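Local coordinates for protein Dot/Icm T4SS effector (Legionella pneumophila subsp. pneumophila, PDB 4HFV) that is of unknown molecular function but is probably a Dot/Icm type IV secretion effector delivered by the bacterium into its host cell, at residues L77-A89 with S100-L112. Sequence-based numbering, arbitrary orientation.
Sequences LNALAYYIRDQIA and SDFYKSLTISLDL
The guanidinium of Arg-85 lies between Tyr-103 of helix 101-109 and Leu-112, just beyond the Schellman turn that ends it: Leu-112 CD1 lies over the centre of one face, 3.6 Å from Arg-85 CZ, and Tyr-103 OH over the centre of the opposite face. Guanidinium and phenol planes diverge by 21°, and the 3.3 Å approach of Arg-85 NH2 to Tyr-103 OH is face contact, its angle being too poor for a hydrogen bond. At the edge, Arg-85 NE donates to Thr-107 OG1 (2.7 Å, nearly straight) almost exactly within the guanidinium plane, which fixes the rotation of the group. The arginine reaches this slot because CG stands anti to the backbone N (chi1 -180°) and the chain runs extended as far as NE. The edge of the Tyr-103 ring faces Arg-85 O, with Ala-89 CB 3.7 Å from Tyr-103 CE1. Within this all-helical fold, the axes of 77-89, part of helix 70-90, and of helix 101-109 run roughly antiparallel (145°), 9.6 Å apart at closest approach. Leu-106 is the knob in a hole formed by Ala-81, Ile-84, Arg-85 and Ile-88. Leu-110 divides its methyls between Tyr-82 N (CD1) and Asn-78 OD1 (CD2, 3.4 Å), an oxygen that accepts from Val-7 N while Asn-78 ND2 donates to Ala-74 O. Ser-100 OG caps helix 101-109 by accepting from Tyr-103 N (2.9 Å), and is also hydrogen-bonded to a citrate, probably from the crystallisation liquor.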
ATOM      1  N   LEU A  77     -15.494   5.400 -10.799  1.00 15.68           N
ATOM      2  CA  LEU A  77     -16.405   4.621 -11.644  1.00 11.18           C
ATOM      3  C   LEU A  77     -15.635   3.877 -12.748  1.00 12.32           C
ATOM      4  O   LEU A  77     -15.906   2.714 -12.989  1.00 10.53           O
ATOM      5  CB  LEU A  77     -17.560   5.474 -12.186  1.00 11.03           C
ATOM      6  CG  LEU A  77     -18.705   4.723 -12.879  1.00 10.36           C
ATOM      7  CD1 LEU A  77     -19.387   3.633 -11.992  1.00 12.48           C
ATOM      8  CD2 LEU A  77     -19.754   5.697 -13.392  1.00 16.24           C
ATOM      9  N   ASN A  78     -14.666   4.531 -13.399  1.00 10.84           N
ATOM     10  CA  ASN A  78     -13.850   3.834 -14.389  1.00 10.89           C
ATOM     11  C   ASN A  78     -13.171   2.622 -13.773  1.00 10.87           C
ATOM     12  O   ASN A  78     -13.177   1.541 -14.350  1.00  9.31           O
ATOM     13  CB  ASN A  78     -12.772   4.754 -14.973  1.00 11.93           C
ATOM     14  CG  ASN A  78     -13.298   5.674 -16.070  1.00 12.21           C
ATOM     15  OD1 ASN A  78     -13.051   5.443 -17.247  1.00 14.97           O
ATOM     16  ND2 ASN A  78     -13.959   6.744 -15.690  1.00 12.85           N
ATOM     17  N   ALA A  79     -12.548   2.817 -12.605  1.00 13.17           N
ATOM     18  CA  ALA A  79     -11.890   1.723 -11.915  1.00  9.69           C
ATOM     19  C   ALA A  79     -12.845   0.545 -11.669  1.00 11.38           C
ATOM     20  O   ALA A  79     -12.496  -0.601 -11.909  1.00  8.32           O
ATOM     21  CB  ALA A  79     -11.240   2.195 -10.548  1.00 11.83           C
ATOM     22  N   LEU A  80     -14.025   0.802 -11.131  1.00 10.13           N
ATOM     23  CA  LEU A  80     -14.941  -0.299 -10.866  1.00 12.91           C
ATOM     24  C   LEU A  80     -15.385  -0.996 -12.154  1.00 17.91           C
ATOM     25  O   LEU A  80     -15.528  -2.217 -12.167  1.00  8.26           O
ATOM     26  CB  LEU A  80     -16.184   0.198 -10.152  1.00  9.24           C
ATOM     27  CG  LEU A  80     -17.207  -0.858  -9.776  1.00 11.29           C
ATOM     28  CD1 LEU A  80     -16.596  -1.938  -8.905  1.00 11.11           C
ATOM     29  CD2 LEU A  80     -18.341  -0.143  -9.063  1.00 13.38           C
ATOM     30  N   ALA A  81     -15.640  -0.229 -13.215  1.00 10.26           N
ATOM     31  CA  ALA A  81     -16.074  -0.856 -14.459  1.00 13.82           C
ATOM     32  C   ALA A  81     -14.943  -1.727 -14.960  1.00 10.01           C
ATOM     33  O   ALA A  81     -15.174  -2.871 -15.363  1.00  9.55           O
ATOM     34  CB  ALA A  81     -16.471   0.176 -15.529  1.00 10.92           C
ATOM     35  N   TYR A  82     -13.723  -1.183 -14.934  1.00 13.77           N
ATOM     36  CA  TYR A  82     -12.565  -1.942 -15.394  1.00 11.36           C
ATOM     37  C   TYR A  82     -12.384  -3.206 -14.575  1.00 18.39           C
ATOM     38  O   TYR A  82     -12.174  -4.270 -15.125  1.00  9.58           O
ATOM     39  CB  TYR A  82     -11.294  -1.097 -15.337  1.00 13.09           C
ATOM     40  CG  TYR A  82     -10.156  -1.772 -16.054  1.00 11.99           C
ATOM     41  CD1 TYR A  82      -9.370  -2.686 -15.389  1.00 14.10           C
ATOM     42  CD2 TYR A  82      -9.916  -1.549 -17.422  1.00 14.96           C
ATOM     43  CE1 TYR A  82      -8.329  -3.330 -16.024  1.00 13.93           C
ATOM     44  CE2 TYR A  82      -8.886  -2.196 -18.072  1.00 26.47           C
ATOM     45  CZ  TYR A  82      -8.099  -3.089 -17.358  1.00 25.98           C
ATOM     46  OH  TYR A  82      -7.053  -3.755 -17.940  1.00 21.57           O
ATOM     47  N   TYR A  83     -12.496  -3.082 -13.254  1.00 14.30           N
ATOM     48  CA  TYR A  83     -12.370  -4.227 -12.347  1.00 16.70           C
ATOM     49  C   TYR A  83     -13.425  -5.309 -12.613  1.00 13.93           C
ATOM     50  O   TYR A  83     -13.134  -6.509 -12.665  1.00 10.22           O
ATOM     51  CB  TYR A  83     -12.446  -3.699 -10.893  1.00 14.63           C
ATOM     52  CG  TYR A  83     -12.241  -4.726  -9.786  1.00 18.72           C
ATOM     53  CD1 TYR A  83     -11.143  -5.571  -9.764  1.00 13.95           C
ATOM     54  CD2 TYR A  83     -13.141  -4.800  -8.724  1.00 14.37           C
ATOM     55  CE1 TYR A  83     -10.967  -6.469  -8.705  1.00 14.04           C
ATOM     56  CE2 TYR A  83     -12.991  -5.684  -7.696  1.00 13.02           C
ATOM     57  CZ  TYR A  83     -11.920  -6.520  -7.679  1.00 16.05           C
ATOM     58  OH  TYR A  83     -11.820  -7.410  -6.631  1.00 20.13           O
ATOM     59  N   ILE A  84     -14.674  -4.901 -12.748  1.00 12.90           N
ATOM     60  CA  ILE A  84     -15.707  -5.897 -12.994  1.00  9.23           C
ATOM     61  C   ILE A  84     -15.518  -6.538 -14.353  1.00 13.48           C
ATOM     62  O   ILE A  84     -15.700  -7.744 -14.497  1.00 12.44           O
ATOM     63  CB  ILE A  84     -17.119  -5.308 -12.879  1.00 15.82           C
ATOM     64  CG1 ILE A  84     -17.458  -5.138 -11.392  1.00 12.87           C
ATOM     65  CG2 ILE A  84     -18.116  -6.236 -13.578  1.00 13.57           C
ATOM     66  CD1 ILE A  84     -18.595  -4.218 -11.149  1.00 14.09           C
ATOM     67  N   ARG A  85     -15.141  -5.745 -15.362  1.00  9.13           N
ATOM     68  CA  ARG A  85     -14.771  -6.310 -16.677  1.00  8.43           C
ATOM     69  C   ARG A  85     -13.690  -7.406 -16.528  1.00 11.94           C
ATOM     70  O   ARG A  85     -13.793  -8.502 -17.084  1.00 11.21           O
ATOM     71  CB  ARG A  85     -14.244  -5.194 -17.600  1.00 11.09           C
ATOM     72  CG  ARG A  85     -13.816  -5.625 -19.021  1.00 10.97           C
ATOM     73  CD  ARG A  85     -13.556  -4.408 -19.912  1.00 17.85           C
ATOM     74  NE  ARG A  85     -13.039  -4.739 -21.249  1.00 16.71           N
ATOM     75  CZ  ARG A  85     -11.764  -4.999 -21.517  1.00 18.15           C
ATOM     76  NH1 ARG A  85     -10.884  -4.967 -20.547  1.00 14.57           N
ATOM     77  NH2 ARG A  85     -11.352  -5.251 -22.760  1.00 15.64           N
ATOM     78  N   ASP A  86     -12.641  -7.125 -15.759  1.00 14.39           N
ATOM     79  CA  ASP A  86     -11.580  -8.099 -15.587  1.00 12.28           C
ATOM     80  C   ASP A  86     -12.072  -9.374 -14.865  1.00 15.56           C
ATOM     81  O   ASP A  86     -11.676 -10.506 -15.175  1.00 13.39           O
ATOM     82  CB  ASP A  86     -10.459  -7.448 -14.788  1.00 13.87           C
ATOM     83  CG  ASP A  86      -9.207  -8.300 -14.760  1.00 19.10           C
ATOM     84  OD1 ASP A  86      -8.626  -8.493 -15.826  1.00 20.50           O
ATOM     85  OD2 ASP A  86      -8.813  -8.764 -13.669  1.00 21.84           O
ATOM     86  N   GLN A  87     -12.958  -9.169 -13.917  1.00  8.64           N
ATOM     87  CA  GLN A  87     -13.566 -10.268 -13.179  1.00 13.34           C
ATOM     88  C   GLN A  87     -14.344 -11.210 -14.102  1.00 13.51           C
ATOM     89  O   GLN A  87     -14.297 -12.437 -13.964  1.00 14.60           O
ATOM     90  CB  GLN A  87     -14.430  -9.723 -12.065  1.00 15.91           C
ATOM     91  CG  GLN A  87     -13.563  -9.227 -10.889  1.00 13.57           C
ATOM     92  CD  GLN A  87     -14.327  -8.740  -9.685  1.00 21.80           C
ATOM     93  OE1 GLN A  87     -15.260  -7.962  -9.792  1.00 19.97           O
ATOM     94  NE2 GLN A  87     -13.881  -9.175  -8.490  1.00 32.24           N
ATOM     95  N   ILE A  88     -15.026 -10.636 -15.076  1.00 13.55           N
ATOM     96  CA  ILE A  88     -15.736 -11.432 -16.074  1.00 15.99           C
ATOM     97  C   ILE A  88     -14.758 -12.141 -17.005  1.00  7.50           C
ATOM     98  O   ILE A  88     -14.938 -13.311 -17.314  1.00 16.36           O
ATOM     99  CB  ILE A  88     -16.716 -10.569 -16.861  1.00 11.80           C
ATOM    100  CG1 ILE A  88     -17.762  -9.986 -15.909  1.00  9.80           C
ATOM    101  CG2 ILE A  88     -17.421 -11.389 -17.941  1.00  9.23           C
ATOM    102  CD1 ILE A  88     -18.748  -8.993 -16.590  1.00 12.24           C
ATOM    103  N   ALA A  89     -13.724 -11.442 -17.449  1.00 11.54           N
ATOM    104  CA  ALA A  89     -12.717 -12.077 -18.278  1.00 13.52           C
ATOM    105  C   ALA A  89     -12.104 -13.309 -17.579  1.00 17.40           C
ATOM    106  O   ALA A  89     -11.824 -14.349 -18.231  1.00 16.36           O
ATOM    107  CB  ALA A  89     -11.642 -11.053 -18.707  1.00 12.40           C
ATOM    108  N   SER A 100     -19.718 -12.572 -23.675  1.00 13.27           N
ATOM    109  CA  SER A 100     -20.608 -11.874 -22.734  1.00 13.31           C
ATOM    110  C   SER A 100     -20.923 -10.487 -23.300  1.00 15.89           C
ATOM    111  O   SER A 100     -20.018  -9.661 -23.498  1.00 15.46           O
ATOM    112  CB  SER A 100     -19.920 -11.755 -21.349  1.00 15.43           C
ATOM    113  OG  SER A 100     -20.437 -10.664 -20.593  1.00 15.53           O
ATOM    114  N   ASP A 101     -22.189 -10.246 -23.615  1.00 17.17           N
ATOM    115  CA  ASP A 101     -22.627  -8.920 -24.067  1.00 13.04           C
ATOM    116  C   ASP A 101     -22.317  -7.849 -22.994  1.00 10.04           C
ATOM    117  O   ASP A 101     -22.019  -6.691 -23.328  1.00 11.65           O
ATOM    118  CB  ASP A 101     -24.137  -8.905 -24.404  1.00 16.69           C
ATOM    119  CG  ASP A 101     -24.459  -9.404 -25.819  1.00 25.42           C
ATOM    120  OD1 ASP A 101     -23.570  -9.895 -26.530  1.00 28.98           O
ATOM    121  OD2 ASP A 101     -25.652  -9.287 -26.219  1.00 24.17           O
ATOM    122  N   PHE A 102     -22.422  -8.185 -21.709  1.00 13.30           N
ATOM    123  CA  PHE A 102     -22.147  -7.186 -20.660  1.00 14.08           C
ATOM    124  C   PHE A 102     -20.670  -6.836 -20.638  1.00 14.38           C
ATOM    125  O   PHE A 102     -20.285  -5.648 -20.502  1.00 12.39           O
ATOM    126  CB  PHE A 102     -22.632  -7.660 -19.281  1.00 18.86           C
ATOM    127  CG  PHE A 102     -22.698  -6.570 -18.246  1.00 18.88           C
ATOM    128  CD1 PHE A 102     -23.556  -5.476 -18.412  1.00 16.84           C
ATOM    129  CD2 PHE A 102     -21.946  -6.666 -17.077  1.00 12.74           C
ATOM    130  CE1 PHE A 102     -23.635  -4.465 -17.424  1.00  9.98           C
ATOM    131  CE2 PHE A 102     -22.011  -5.675 -16.083  1.00 20.32           C
ATOM    132  CZ  PHE A 102     -22.855  -4.568 -16.249  1.00 10.87           C
ATOM    133  N   TYR A 103     -19.835  -7.850 -20.826  1.00 13.52           N
ATOM    134  CA  TYR A 103     -18.407  -7.629 -20.953  1.00 15.81           C
ATOM    135  C   TYR A 103     -18.118  -6.688 -22.106  1.00 12.22           C
ATOM    136  O   TYR A 103     -17.398  -5.696 -21.977  1.00 10.83           O
ATOM    137  CB  TYR A 103     -17.675  -8.955 -21.186  1.00 10.27           C
ATOM    138  CG  TYR A 103     -16.162  -8.777 -21.349  1.00 16.26           C
ATOM    139  CD1 TYR A 103     -15.314  -8.807 -20.236  1.00  8.01           C
ATOM    140  CD2 TYR A 103     -15.596  -8.575 -22.614  1.00 19.10           C
ATOM    141  CE1 TYR A 103     -13.920  -8.660 -20.372  1.00 12.31           C
ATOM    142  CE2 TYR A 103     -14.209  -8.422 -22.769  1.00 12.49           C
ATOM    143  CZ  TYR A 103     -13.380  -8.478 -21.667  1.00 10.83           C
ATOM    144  OH  TYR A 103     -12.034  -8.316 -21.814  1.00 17.79           O
ATOM    145  N   LYS A 104     -18.696  -6.995 -23.264  1.00 10.61           N
ATOM    146  CA  LYS A 104     -18.528  -6.139 -24.417  1.00 16.11           C
ATOM    147  C   LYS A 104     -18.931  -4.698 -24.148  1.00 16.61           C
ATOM    148  O   LYS A 104     -18.270  -3.769 -24.634  1.00 13.47           O
ATOM    149  CB  LYS A 104     -19.337  -6.652 -25.588  1.00 12.22           C
ATOM    150  CG  LYS A 104     -18.678  -7.761 -26.314  1.00 18.59           C
ATOM    151  CD  LYS A 104     -19.166  -7.839 -27.791  1.00 29.13           C
ATOM    152  CE  LYS A 104     -20.545  -8.433 -27.927  1.00 30.14           C
ATOM    153  NZ  LYS A 104     -20.936  -8.621 -29.403  1.00 26.35           N
ATOM    154  N   SER A 105     -20.037  -4.528 -23.427  1.00 10.17           N
ATOM    155  CA  SER A 105     -20.557  -3.213 -23.093  1.00 13.40           C
ATOM    156  C   SER A 105     -19.607  -2.439 -22.170  1.00 10.99           C
ATOM    157  O   SER A 105     -19.450  -1.202 -22.301  1.00  9.71           O
ATOM    158  CB  SER A 105     -21.970  -3.335 -22.484  1.00 13.94           C
ATOM    159  OG  SER A 105     -21.937  -3.521 -21.060  1.00 16.01           O
ATOM    160  N   LEU A 106     -18.908  -3.169 -21.285  1.00  9.09           N
ATOM    161  CA  LEU A 106     -17.928  -2.528 -20.439  1.00 11.92           C
ATOM    162  C   LEU A 106     -16.718  -2.069 -21.265  1.00 12.97           C
ATOM    163  O   LEU A 106     -16.237  -0.961 -21.073  1.00 12.45           O
ATOM    164  CB  LEU A 106     -17.506  -3.460 -19.285  1.00 14.49           C
ATOM    165  CG  LEU A 106     -18.662  -3.712 -18.340  1.00 18.07           C
ATOM    166  CD1 LEU A 106     -18.321  -4.819 -17.354  1.00 12.85           C
ATOM    167  CD2 LEU A 106     -19.025  -2.454 -17.590  1.00 18.97           C
ATOM    168  N   THR A 107     -16.267  -2.876 -22.228  1.00 12.92           N
ATOM    169  CA  THR A 107     -15.162  -2.478 -23.078  1.00  9.83           C
ATOM    170  C   THR A 107     -15.517  -1.183 -23.818  1.00 14.85           C
ATOM    171  O   THR A 107     -14.713  -0.238 -23.899  1.00 16.17           O
ATOM    172  CB  THR A 107     -14.894  -3.539 -24.131  1.00 12.80           C
ATOM    173  OG1 THR A 107     -14.599  -4.780 -23.475  1.00 11.87           O
ATOM    174  CG2 THR A 107     -13.784  -3.084 -25.108  1.00 16.86           C
ATOM    175  N   ILE A 108     -16.725  -1.175 -24.386  1.00 13.63           N
ATOM    176  CA  ILE A 108     -17.259  -0.016 -25.103  1.00 11.53           C
ATOM    177  C   ILE A 108     -17.430   1.212 -24.197  1.00 14.90           C
ATOM    178  O   ILE A 108     -17.032   2.292 -24.570  1.00 15.65           O
ATOM    179  CB  ILE A 108     -18.644  -0.305 -25.775  1.00 11.80           C
ATOM    180  CG1 ILE A 108     -18.575  -1.464 -26.796  1.00 20.00           C
ATOM    181  CG2 ILE A 108     -19.169   0.936 -26.448  1.00 12.64           C
ATOM    182  CD1 ILE A 108     -17.628  -1.232 -27.885  1.00 31.56           C
ATOM    183  N   SER A 109     -18.008   1.039 -23.017  1.00 12.54           N
ATOM    184  CA  SER A 109     -18.269   2.161 -22.118  1.00 24.90           C
ATOM    185  C   SER A 109     -16.964   2.848 -21.739  1.00 14.60           C
ATOM    186  O   SER A 109     -16.894   4.066 -21.603  1.00 12.77           O
ATOM    187  CB  SER A 109     -18.982   1.697 -20.850  1.00 20.03           C
ATOM    188  OG  SER A 109     -20.334   1.340 -21.108  1.00 15.11           O
ATOM    189  N   LEU A 110     -15.934   2.043 -21.576  1.00 12.99           N
ATOM    190  CA  LEU A 110     -14.623   2.529 -21.173  1.00 16.34           C
ATOM    191  C   LEU A 110     -13.789   3.076 -22.374  1.00 11.81           C
ATOM    192  O   LEU A 110     -12.747   3.660 -22.192  1.00 12.82           O
ATOM    193  CB  LEU A 110     -13.899   1.418 -20.445  1.00 15.24           C
ATOM    194  CG  LEU A 110     -14.404   1.079 -19.031  1.00 17.27           C
ATOM    195  CD1 LEU A 110     -13.788  -0.198 -18.463  1.00 20.12           C
ATOM    196  CD2 LEU A 110     -14.146   2.283 -18.091  1.00 16.81           C
ATOM    197  N   ASP A 111     -14.262   2.837 -23.588  1.00 17.78           N
ATOM    198  CA  ASP A 111     -13.576   3.251 -24.818  1.00 20.45           C
ATOM    199  C   ASP A 111     -12.184   2.635 -24.915  1.00 21.61           C
ATOM    200  O   ASP A 111     -11.244   3.252 -25.437  1.00 22.35           O
ATOM    201  CB  ASP A 111     -13.525   4.776 -24.992  1.00 26.22           C
ATOM    202  CG  ASP A 111     -13.188   5.194 -26.445  1.00 26.41           C
ATOM    203  OD1 ASP A 111     -13.639   4.509 -27.401  1.00 33.37           O
ATOM    204  OD2 ASP A 111     -12.439   6.169 -26.623  1.00 41.55           O
ATOM    205  N   LEU A 112     -12.089   1.379 -24.498  1.00 19.56           N
ATOM    206  CA  LEU A 112     -10.836   0.673 -24.526  1.00 21.03           C
ATOM    207  C   LEU A 112     -10.471   0.213 -25.926  1.00 18.88           C
ATOM    208  O   LEU A 112     -11.306  -0.290 -26.687  1.00 22.53           O
ATOM    209  CB  LEU A 112     -10.875  -0.530 -23.572  1.00 21.52           C
ATOM    210  CG  LEU A 112     -10.912  -0.212 -22.080  1.00 19.88           C
ATOM    211  CD1 LEU A 112     -11.281  -1.482 -21.335  1.00 16.63           C
ATOM    212  CD2 LEU A 112      -9.569   0.330 -21.594  1.00 18.91           C
TER